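PDB 6W40: denovo NTF2 from Synthetic construct, which has no known natural function but was designed from scratch to adopt the NTF2-like fold, probably as a scaffold for pockets of varied shape. Local coordinates for residues I16-T21 / D80-E85; G22-F27 / E56-L61; R68-H73 / V101-I106. One frame throughout, in Å; residues are numbered along the deposited sequence.

Contact 1: I16-T21 / D80-E85; sequences IKLFMT and DKLVVE
Leu-82, which meets Leu-18 across this contact, is fixed in the sheet through its backbone, its N probably hydrogen-bonded to the carbonyl oxygen of Val-105 on strand 100-108. Val-84, the other residue of strand 81-90 that touches Leu-18, is likewise paired through its backbone, with Leu-103. The two side chains stand two positions apart on one face of the strand and present their methyl groups to helix 2-18. Leu-18 reaches them with both branches. Its CD1 approaches Leu-82 CD2 at 3.8 Å, the two leucines coming together tip to tip. The same Leu-18 CD1 lies 4.1 Å from Val-84 CG2, while the second branch brings Leu-18 CD2 to 4.1 Å from Val-84 CG1. Leu-18 and Val-84 do not meet head-on but slide past each other in opposite directions, each leucine methyl beside a different valine methyl. The first torsion of Val-84 (chi1 176°) sets CG1 anti to the backbone N, and with CG2 beside that N both branches can share the flank of Leu-18. No hydrogen bond crosses between the segments; 104 Å² is buried, and the touching groups are all apolar side chains. The backbones stay well apart, with 9.4 Å between Leu-18 CA and Val-84 CA. Ile-75 of strand 74-78 packs on both Leu-82 and Val-84. On the helix side, Leu-18 O takes a weak hydrogen bond from Asn-69 ND2 of strand 67-72. A long N-terminal helix whose apolar side chains pack on the concave face of a strongly curved sheet is characteristic of the NTF2-like, SnoaL-type alpha+beta cone.

Contact 2: G22-F27 / E56-L61; sequences GDWDAF and EELIRL
With CG anti to the backbone N in both residues, Phe-27 (chi1 -177°) and Leu-58 (chi1 171°) bring their side chains into the same space, where they cross at a slant. The first torsion carries the Phe-27 ring to the leucine, and a chi2 near 84° turns one face of it to Leu-58 CD2, which stands above its middle. This is a CH-pi contact: the methyl carbon Leu-58 CD2 lies 3.7 Å from the centroid of the Phe-27 ring and only 11° off its normal. All six ring carbons are consequently within similar reach of it. The same methyl touches Trp-24 in a different manner. Leu-58 CD2 comes to the indole at its edge, near the ring plane, 3.9 Å from Trp-24 CE3, and the two side chains cross at about a right angle. One leucine methyl thus sits in the corner formed by a phenylalanine face and a tryptophan edge. A short 3-10 turn over 24-26 brings these two aromatics to the same side, and in it Ala-26 N donates to Asp-23 O at 3.0 Å. Replacing Phe-27 by an alanine is likely to open a gap over Leu-58 CD2, which would lose the ring face it rests on. Around this apolar junction, Val-54 and Val-55 of helix 51-65 also pack on Phe-27, and Leu-62 of that helix packs on Trp-24. Phe-37 of strand 35-41 touches Leu-58, Lys-17 of helix 2-18 lies against both aromatics, and Ile-112 and Val-115 of strand 111-119 also pack on Phe-27.

Contact 3: R68-H73 / V101-I106; sequences RNIRIH and VELIVI
In the buried core on the concave side of the curved sheet of this NTF2-like fold, Ile-70 meets Leu-103 and Val-101 across an intervening strand. Strands 67-72 and 100-108 each pair antiparallel with strand 81-90, so the two lie one strand apart and touch through side chains alone. In agreement with this, the nearest CA atoms, Ile-70 CA and Val-101 CA, are 8.5 Å apart. The main touch is tip to tip: Ile-70 CD1 points into the fork of the leucine, 3.6 Å from Leu-103 CD2 and equally near Leu-103 CD1. Two torsions produce it. In Ile-70 CG1 stands anti to the carbonyl carbon (chi1 -58°), and the chain is then extended (chi2 171°), which carries CD1 well forward from the strand. The other branch serves the second partner, with Ile-70 CG2 4.3 Å from Val-101 CG1, a looser approach. The isoleucine thus divides its branches between two residues, and 111 Å² of surface is buried without any hydrogen bond between the segments. Trp-88, on the strand in between, packs on both Ile-70 and Val-101. Leu-18 of helix 2-18 and Trp-24 also lie against Ile-70, while Ile-117 of strand 111-119 packs on Val-101 and Leu-103. Just before Ile-70, Arg-68 and Asn-69 both face Glu-89, which makes a classic beta bulge. Bulges of this kind accentuate sheet curvature, and side chains meeting over a central strand on the concave side are consistent with the bent sheet of the NTF2-like cone.

Overall arrangement
The three contacts join into one apolar interior inside the curved sheet. Contacts 1 and 3 are closest, their centres about 6 Å apart, and they share the sheet: Glu-85 O and His-73 N, 2.8 Å apart, are a probable hydrogen bond. Contact 2 lies about 13 Å from each of the others, centre to centre, and Trp-24 reaches across to both. Trp-24 CZ2 is 3.6 Å from Ile-70 CD1 of contact 3, and Trp-24 NE1 packs 3.3 Å from Lys-17 O of contact 1. Contacts 1 and 3 also come within reach of the second subunit, whose Met-20 packs on Phe-19 and Ile-72.

Contact 1: I16-T21 / D80-E85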
loop_
_atom_site.group_PDB
_atom_site.type_symbol
_atom_site.label_atom_id
_atom_site.label_comp_id
_atom_site.label_asym_id
_atom_site.label_seq_id
_atom_site.Cartn_x
_atom_site.Cartn_y
_atom_site.Cartn_z
ATOM N N ILE A 16 -0.702 1.421 -5.292
ATOM C CA ILE A 16 -1.501 2.333 -6.105
ATOM C C ILE A 16 -2.842 2.607 -5.438
ATOM O O ILE A 16 -3.291 3.757 -5.366
ATOM C CB ILE A 16 -1.684 1.780 -7.531
ATOM C CG1 ILE A 16 -0.368 1.853 -8.306
ATOM C CG2 ILE A 16 -2.779 2.548 -8.260
ATOM C CD1 ILE A 16 -0.538 1.989 -9.815
ATOM N N LYS A 17 -3.494 1.561 -4.928
ATOM C CA LYS A 17 -4.827 1.718 -4.356
ATOM C C LYS A 17 -4.778 2.384 -2.987
ATOM O O LYS A 17 -5.471 3.380 -2.750
ATOM C CB LYS A 17 -5.518 0.356 -4.247
ATOM C CG LYS A 17 -5.421 -0.497 -5.492
ATOM C CD LYS A 17 -6.042 0.187 -6.688
ATOM C CE LYS A 17 -7.541 0.276 -6.541
ATOM N NZ LYS A 17 -8.126 -1.049 -6.210
ATOM N N LEU A 18 -3.965 1.850 -2.076
ATOM C CA LEU A 18 -4.046 2.198 -0.663
ATOM C C LEU A 18 -2.855 3.012 -0.169
ATOM O O LEU A 18 -2.723 3.219 1.042
ATOM C CB LEU A 18 -4.194 0.925 0.170
ATOM C CG LEU A 18 -5.326 -0.008 -0.270
ATOM C CD1 LEU A 18 -4.816 -1.431 -0.445
ATOM C CD2 LEU A 18 -6.486 0.028 0.713
ATOM N N PHE A 19 -1.990 3.483 -1.067
ATOM C CA PHE A 19 -0.847 4.301 -0.675
ATOM C C PHE A 19 -0.740 5.527 -1.569
ATOM O O PHE A 19 -1.117 6.631 -1.160
ATOM C CB PHE A 19 0.448 3.485 -0.736
ATOM C CG PHE A 19 1.691 4.269 -0.395
ATOM C CD1 PHE A 19 2.923 3.867 -0.882
ATOM C CD2 PHE A 19 1.637 5.386 0.426
ATOM C CE1 PHE A 19 4.069 4.570 -0.578
ATOM C CE2 PHE A 19 2.782 6.096 0.731
ATOM C CZ PHE A 19 3.999 5.685 0.230
ATOM N N MET A 20 -0.205 5.341 -2.777
ATOM C CA MET A 20 -0.052 6.414 -3.754
ATOM C C MET A 20 -1.348 7.199 -3.888
ATOM O O MET A 20 -2.211 6.847 -4.701
ATOM C CB MET A 20 0.372 5.839 -5.106
ATOM C CG MET A 20 0.586 6.875 -6.191
ATOM S SD MET A 20 0.620 6.130 -7.831
ATOM C CE MET A 20 1.626 4.686 -7.503
ATOM N N THR A 21 -1.465 8.279 -3.103
ATOM C CA THR A 21 -2.708 9.000 -2.826
ATOM C C THR A 21 -3.916 8.073 -2.922
ATOM O O THR A 21 -3.890 6.958 -2.391
ATOM C CB THR A 21 -2.862 10.219 -3.752
ATOM O OG1 THR A 21 -4.172 10.779 -3.595
ATOM C CG2 THR A 21 -2.621 9.868 -5.225
ATOM N N ASP A 80 -3.119 -14.815 -3.750
ATOM C CA ASP A 80 -3.519 -13.855 -4.770
ATOM C C ASP A 80 -4.651 -12.950 -4.300
ATOM O O ASP A 80 -5.290 -12.283 -5.121
ATOM C CB ASP A 80 -3.925 -14.585 -6.052
ATOM C CG ASP A 80 -5.136 -15.480 -5.858
ATOM O OD1 ASP A 80 -5.406 -15.879 -4.706
ATOM O OD2 ASP A 80 -5.816 -15.789 -6.860
ATOM N N LYS A 81 -4.911 -12.910 -2.997
ATOM C CA LYS A 81 -6.033 -12.172 -2.437
ATOM C C LYS A 81 -5.525 -11.125 -1.457
ATOM O O LYS A 81 -4.713 -11.431 -0.579
ATOM C CB LYS A 81 -7.014 -13.113 -1.732
ATOM C CG LYS A 81 -8.154 -12.406 -1.017
ATOM C CD LYS A 81 -8.980 -13.385 -0.195
ATOM C CE LYS A 81 -9.561 -14.492 -1.064
ATOM N NZ LYS A 81 -10.306 -15.505 -0.263
ATOM N N LEU A 82 -6.007 -9.897 -1.612
ATOM C CA LEU A 82 -5.766 -8.829 -0.653
ATOM C C LEU A 82 -7.008 -8.651 0.209
ATOM O O LEU A 82 -8.122 -8.556 -0.316
ATOM C CB LEU A 82 -5.432 -7.519 -1.364
ATOM C CG LEU A 82 -5.555 -6.277 -0.479
ATOM C CD1 LEU A 82 -4.360 -6.158 0.456
ATOM C CD2 LEU A 82 -5.742 -5.013 -1.309
ATOM N N VAL A 83 -6.819 -8.612 1.525
ATOM C CA VAL A 83 -7.909 -8.391 2.469
ATOM C C VAL A 83 -7.560 -7.170 3.305
ATOM O O VAL A 83 -6.537 -7.158 4.000
ATOM C CB VAL A 83 -8.159 -9.616 3.361
ATOM C CG1 VAL A 83 -9.318 -9.347 4.306
ATOM C CG2 VAL A 83 -8.442 -10.843 2.510
ATOM N N VAL A 84 -8.408 -6.146 3.238
ATOM C CA VAL A 84 -8.191 -4.885 3.936
ATOM C C VAL A 84 -9.394 -4.605 4.824
ATOM O O VAL A 84 -10.541 -4.706 4.375
ATOM C CB VAL A 84 -7.968 -3.720 2.953
ATOM C CG1 VAL A 84 -7.855 -2.403 3.706
ATOM C CG2 VAL A 84 -6.730 -3.961 2.110
ATOM N N GLU A 85 -9.129 -4.262 6.081
ATOM C CA GLU A 85 -10.127 -3.709 6.985
ATOM C C GLU A 85 -9.688 -2.302 7.359
ATOM O O GLU A 85 -8.558 -2.109 7.819
ATOM C CB GLU A 85 -10.285 -4.573 8.240
ATOM C CG GLU A 85 -10.447 -6.057 7.968
ATOM C CD GLU A 85 -10.678 -6.852 9.236
ATOM O OE1 GLU A 85 -11.853 -7.015 9.633
ATOM O OE2 GLU A 85 -9.686 -7.303 9.847
#

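Contact 2: G22-F27 / E56-L61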
loop_
_atom_site.group_PDB
_atom_site.type_symbol
_atom_site.label_atom_id
_atom_site.label_comp_id
_atom_site.label_asym_id
_atom_site.label_seq_id
_atom_site.Cartn_x
_atom_site.Cartn_y
_atom_site.Cartn_z
ATOM N N GLY A 22 -4.980 8.519 -3.579
ATOM C CA GLY A 22 -6.048 7.607 -3.921
ATOM C C GLY A 22 -5.689 6.867 -5.189
ATOM O O GLY A 22 -5.585 5.637 -5.200
ATOM N N ASP A 23 -5.470 7.633 -6.258
ATOM C CA ASP A 23 -5.146 7.096 -7.581
ATOM C C ASP A 23 -6.140 6.022 -8.007
ATOM O O ASP A 23 -5.804 5.107 -8.762
ATOM C CB ASP A 23 -3.715 6.558 -7.632
ATOM C CG ASP A 23 -3.116 6.639 -9.023
ATOM O OD1 ASP A 23 -3.761 7.240 -9.910
ATOM O OD2 ASP A 23 -2.008 6.106 -9.232
ATOM N N TRP A 24 -7.376 6.125 -7.515
ATOM C CA TRP A 24 -8.435 5.220 -7.937
ATOM C C TRP A 24 -8.897 5.495 -9.360
ATOM O O TRP A 24 -9.667 4.699 -9.909
ATOM C CB TRP A 24 -9.612 5.308 -6.963
ATOM C CG TRP A 24 -9.299 4.720 -5.621
ATOM C CD1 TRP A 24 -8.632 5.324 -4.594
ATOM C CD2 TRP A 24 -9.631 3.404 -5.162
ATOM N NE1 TRP A 24 -8.533 4.468 -3.525
ATOM C CE2 TRP A 24 -9.139 3.282 -3.848
ATOM C CE3 TRP A 24 -10.303 2.319 -5.734
ATOM C CZ2 TRP A 24 -9.296 2.118 -3.097
ATOM C CZ3 TRP A 24 -10.459 1.165 -4.986
ATOM C CH2 TRP A 24 -9.956 1.073 -3.683
ATOM N N ASP A 25 -8.452 6.600 -9.962
ATOM C CA ASP A 25 -8.633 6.784 -11.396
ATOM C C ASP A 25 -7.811 5.773 -12.184
ATOM O O ASP A 25 -8.195 5.392 -13.296
ATOM C CB ASP A 25 -8.250 8.210 -11.793
ATOM C CG ASP A 25 -8.884 9.256 -10.894
ATOM O OD1 ASP A 25 -9.683 8.880 -10.011
ATOM O OD2 ASP A 25 -8.580 10.456 -11.070
ATOM N N ALA A 26 -6.688 5.325 -11.623
ATOM C CA ALA A 26 -5.840 4.316 -12.246
ATOM C C ALA A 26 -6.376 2.899 -12.072
ATOM O O ALA A 26 -5.690 1.942 -12.444
ATOM C CB ALA A 26 -4.419 4.409 -11.684
ATOM N N PHE A 27 -7.579 2.745 -11.513
ATOM C CA PHE A 27 -8.188 1.427 -11.397
ATOM C C PHE A 27 -8.478 0.810 -12.759
ATOM O O PHE A 27 -8.529 -0.420 -12.871
ATOM C CB PHE A 27 -9.475 1.518 -10.573
ATOM C CG PHE A 27 -10.143 0.194 -10.335
ATOM C CD1 PHE A 27 -9.732 -0.622 -9.296
ATOM C CD2 PHE A 27 -11.188 -0.229 -11.141
ATOM C CE1 PHE A 27 -10.342 -1.842 -9.069
ATOM C CE2 PHE A 27 -11.803 -1.450 -10.920
ATOM C CZ PHE A 27 -11.378 -2.255 -9.882
ATOM N N GLU A 56 -17.415 2.325 -13.728
ATOM C CA GLU A 56 -18.500 3.286 -13.553
ATOM C C GLU A 56 -19.178 3.115 -12.199
ATOM O O GLU A 56 -19.515 4.104 -11.536
ATOM C CB GLU A 56 -19.514 3.143 -14.688
ATOM C CG GLU A 56 -20.812 3.901 -14.458
ATOM C CD GLU A 56 -21.769 3.788 -15.628
ATOM O OE1 GLU A 56 -21.757 4.683 -16.498
ATOM O OE2 GLU A 56 -22.528 2.797 -15.682
ATOM N N GLU A 57 -19.378 1.867 -11.767
ATOM C CA GLU A 57 -20.029 1.634 -10.482
ATOM C C GLU A 57 -19.116 2.009 -9.323
ATOM O O GLU A 57 -19.557 2.647 -8.359
ATOM C CB GLU A 57 -20.466 0.173 -10.370
ATOM C CG GLU A 57 -21.256 -0.137 -9.109
ATOM C CD GLU A 57 -22.586 0.592 -9.062
ATOM O OE1 GLU A 57 -23.185 0.811 -10.135
ATOM O OE2 GLU A 57 -23.031 0.949 -7.951
ATOM N N LEU A 58 -17.840 1.622 -9.399
ATOM C CA LEU A 58 -16.899 1.966 -8.338
ATOM C C LEU A 58 -16.754 3.475 -8.196
ATOM O O LEU A 58 -16.654 3.993 -7.077
ATOM C CB LEU A 58 -15.541 1.320 -8.617
ATOM C CG LEU A 58 -14.380 1.745 -7.716
ATOM C CD1 LEU A 58 -14.639 1.340 -6.275
ATOM C CD2 LEU A 58 -13.068 1.160 -8.219
ATOM N N ILE A 59 -16.748 4.198 -9.319
ATOM C CA ILE A 59 -16.626 5.652 -9.272
ATOM C C ILE A 59 -17.828 6.267 -8.565
ATOM O O ILE A 59 -17.684 7.199 -7.763
ATOM C CB ILE A 59 -16.448 6.218 -10.693
ATOM C CG1 ILE A 59 -15.020 5.972 -11.187
ATOM C CG2 ILE A 59 -16.782 7.701 -10.735
ATOM C CD1 ILE A 59 -14.784 6.429 -12.610
ATOM N N ARG A 60 -19.030 5.755 -8.842
ATOM C CA ARG A 60 -20.212 6.252 -8.144
ATOM C C ARG A 60 -20.135 5.954 -6.652
ATOM O O ARG A 60 -20.533 6.782 -5.824
ATOM C CB ARG A 60 -21.480 5.642 -8.740
ATOM C CG ARG A 60 -22.725 5.985 -7.940
ATOM C CD ARG A 60 -23.899 5.094 -8.286
ATOM N NE ARG A 60 -24.885 5.083 -7.208
ATOM C CZ ARG A 60 -25.815 6.015 -7.030
ATOM N NH1 ARG A 60 -25.894 7.044 -7.863
ATOM N NH2 ARG A 60 -26.667 5.920 -6.019
ATOM N N LEU A 61 -19.629 4.772 -6.292
ATOM C CA LEU A 61 -19.479 4.421 -4.883
ATOM C C LEU A 61 -18.554 5.401 -4.172
ATOM O O LEU A 61 -18.852 5.865 -3.066
ATOM C CB LEU A 61 -18.951 2.992 -4.758
ATOM C CG LEU A 61 -18.557 2.520 -3.358
ATOM C CD1 LEU A 61 -19.785 2.257 -2.509
ATOM C CD2 LEU A 61 -17.694 1.279 -3.444
#

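Contact 3: R68-H73 / V101-I106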
loop_
_atom_site.group_PDB
_atom_site.type_symbol
_atom_site.label_atom_id
_atom_site.label_comp_id
_atom_site.label_asym_id
_atom_site.label_seq_id
_atom_site.Cartn_x
_atom_site.Cartn_y
_atom_site.Cartn_z
ATOM N N ARG A 68 -11.159 9.766 -0.607
ATOM C CA ARG A 68 -9.807 10.090 -1.042
ATOM C C ARG A 68 -8.875 8.889 -0.941
ATOM O O ARG A 68 -8.157 8.579 -1.895
ATOM C CB ARG A 68 -9.248 11.257 -0.220
ATOM C CG ARG A 68 -9.891 12.595 -0.530
ATOM C CD ARG A 68 -9.262 13.703 0.295
ATOM N NE ARG A 68 -9.747 15.020 -0.100
ATOM C CZ ARG A 68 -9.381 16.155 0.485
ATOM N NH1 ARG A 68 -8.523 16.135 1.495
ATOM N NH2 ARG A 68 -9.873 17.311 0.061
ATOM N N ASN A 69 -8.878 8.203 0.198
ATOM C CA ASN A 69 -8.106 6.981 0.378
ATOM C C ASN A 69 -8.802 6.141 1.445
ATOM O O ASN A 69 -9.956 6.394 1.802
ATOM C CB ASN A 69 -6.649 7.308 0.735
ATOM C CG ASN A 69 -5.705 6.152 0.458
ATOM O OD1 ASN A 69 -6.034 5.233 -0.292
ATOM N ND2 ASN A 69 -4.526 6.193 1.066
ATOM N N ILE A 70 -8.097 5.135 1.959
ATOM C CA ILE A 70 -8.641 4.203 2.940
ATOM C C ILE A 70 -7.686 4.160 4.126
ATOM O O ILE A 70 -6.562 3.658 4.005
ATOM C CB ILE A 70 -8.841 2.800 2.353
ATOM C CG1 ILE A 70 -9.783 2.856 1.152
ATOM C CG2 ILE A 70 -9.385 1.849 3.412
ATOM C CD1 ILE A 70 -9.871 1.560 0.392
ATOM N N ARG A 71 -8.130 4.683 5.268
ATOM C CA ARG A 71 -7.364 4.576 6.506
ATOM C C ARG A 71 -7.330 3.116 6.940
ATOM O O ARG A 71 -8.325 2.587 7.444
ATOM C CB ARG A 71 -7.977 5.459 7.589
ATOM C CG ARG A 71 -7.289 5.344 8.940
ATOM C CD ARG A 71 -5.838 5.789 8.862
ATOM N NE ARG A 71 -5.719 7.206 8.532
ATOM C CZ ARG A 71 -5.690 8.182 9.433
ATOM N NH1 ARG A 71 -5.772 7.899 10.726
ATOM N NH2 ARG A 71 -5.578 9.445 9.041
ATOM N N ILE A 72 -6.185 2.470 6.752
ATOM C CA ILE A 72 -6.081 1.022 6.889
ATOM C C ILE A 72 -5.894 0.650 8.353
ATOM O O ILE A 72 -5.063 1.238 9.056
ATOM C CB ILE A 72 -4.926 0.485 6.032
ATOM C CG1 ILE A 72 -5.230 0.699 4.550
ATOM C CG2 ILE A 72 -4.673 -0.983 6.331
ATOM C CD1 ILE A 72 -4.098 0.318 3.640
ATOM N N HIS A 73 -6.666 -0.335 8.813
ATOM C CA HIS A 73 -6.520 -0.901 10.148
ATOM C C HIS A 73 -5.748 -2.212 10.151
ATOM O O HIS A 73 -4.903 -2.425 11.026
ATOM C CB HIS A 73 -7.895 -1.122 10.788
ATOM C CG HIS A 73 -8.704 0.129 10.940
ATOM N ND1 HIS A 73 -10.024 0.117 11.334
ATOM C CD2 HIS A 73 -8.380 1.430 10.754
ATOM C CE1 HIS A 73 -10.479 1.357 11.382
ATOM N NE2 HIS A 73 -9.501 2.173 11.034
ATOM N N VAL A 101 -15.121 -0.155 6.400
ATOM C CA VAL A 101 -15.163 -0.812 5.099
ATOM C C VAL A 101 -14.179 -1.973 5.098
ATOM O O VAL A 101 -13.086 -1.882 5.668
ATOM C CB VAL A 101 -14.853 0.184 3.958
ATOM C CG1 VAL A 101 -13.477 0.813 4.145
ATOM C CG2 VAL A 101 -14.962 -0.495 2.598
ATOM N N GLU A 102 -14.583 -3.078 4.477
ATOM C CA GLU A 102 -13.706 -4.208 4.213
ATOM C C GLU A 102 -13.588 -4.374 2.707
ATOM O O GLU A 102 -14.598 -4.347 1.996
ATOM C CB GLU A 102 -14.236 -5.494 4.853
ATOM C CG GLU A 102 -13.371 -6.716 4.581
ATOM C CD GLU A 102 -13.913 -7.977 5.225
ATOM O OE1 GLU A 102 -14.836 -7.873 6.060
ATOM O OE2 GLU A 102 -13.417 -9.073 4.893
ATOM N N LEU A 103 -12.360 -4.532 2.218
ATOM C CA LEU A 103 -12.113 -4.654 0.789
ATOM C C LEU A 103 -11.336 -5.931 0.513
ATOM O O LEU A 103 -10.355 -6.227 1.201
ATOM C CB LEU A 103 -11.352 -3.442 0.247
ATOM C CG LEU A 103 -12.036 -2.092 0.470
ATOM C CD1 LEU A 103 -11.489 -1.411 1.716
ATOM C CD2 LEU A 103 -11.891 -1.205 -0.754
ATOM N N ILE A 104 -11.779 -6.678 -0.493
ATOM C CA ILE A 104 -11.126 -7.910 -0.917
ATOM C C ILE A 104 -10.792 -7.775 -2.394
ATOM O O ILE A 104 -11.690 -7.596 -3.226
ATOM C CB ILE A 104 -12.005 -9.141 -0.656
ATOM C CG1 ILE A 104 -12.248 -9.293 0.846
ATOM C CG2 ILE A 104 -11.355 -10.393 -1.230
ATOM C CD1 ILE A 104 -13.369 -10.234 1.185
ATOM N N VAL A 105 -9.503 -7.854 -2.717
ATOM C CA VAL A 105 -9.012 -7.673 -4.077
ATOM C C VAL A 105 -8.302 -8.949 -4.497
ATOM O O VAL A 105 -7.361 -9.392 -3.828
ATOM C CB VAL A 105 -8.070 -6.465 -4.188
ATOM C CG1 VAL A 105 -7.503 -6.363 -5.597
ATOM C CG2 VAL A 105 -8.801 -5.190 -3.800
ATOM N N ILE A 106 -8.749 -9.536 -5.604
ATOM C CA ILE A 106 -8.158 -10.748 -6.157
ATOM C C ILE A 106 -7.364 -10.357 -7.394
ATOM O O ILE A 106 -7.906 -9.740 -8.320
ATOM C CB ILE A 106 -9.227 -11.797 -6.495
ATOM C CG1 ILE A 106 -10.016 -12.172 -5.238
ATOM C CG2 ILE A 106 -8.587 -13.028 -7.116
ATOM C CD1 ILE A 106 -11.086 -13.214 -5.477
#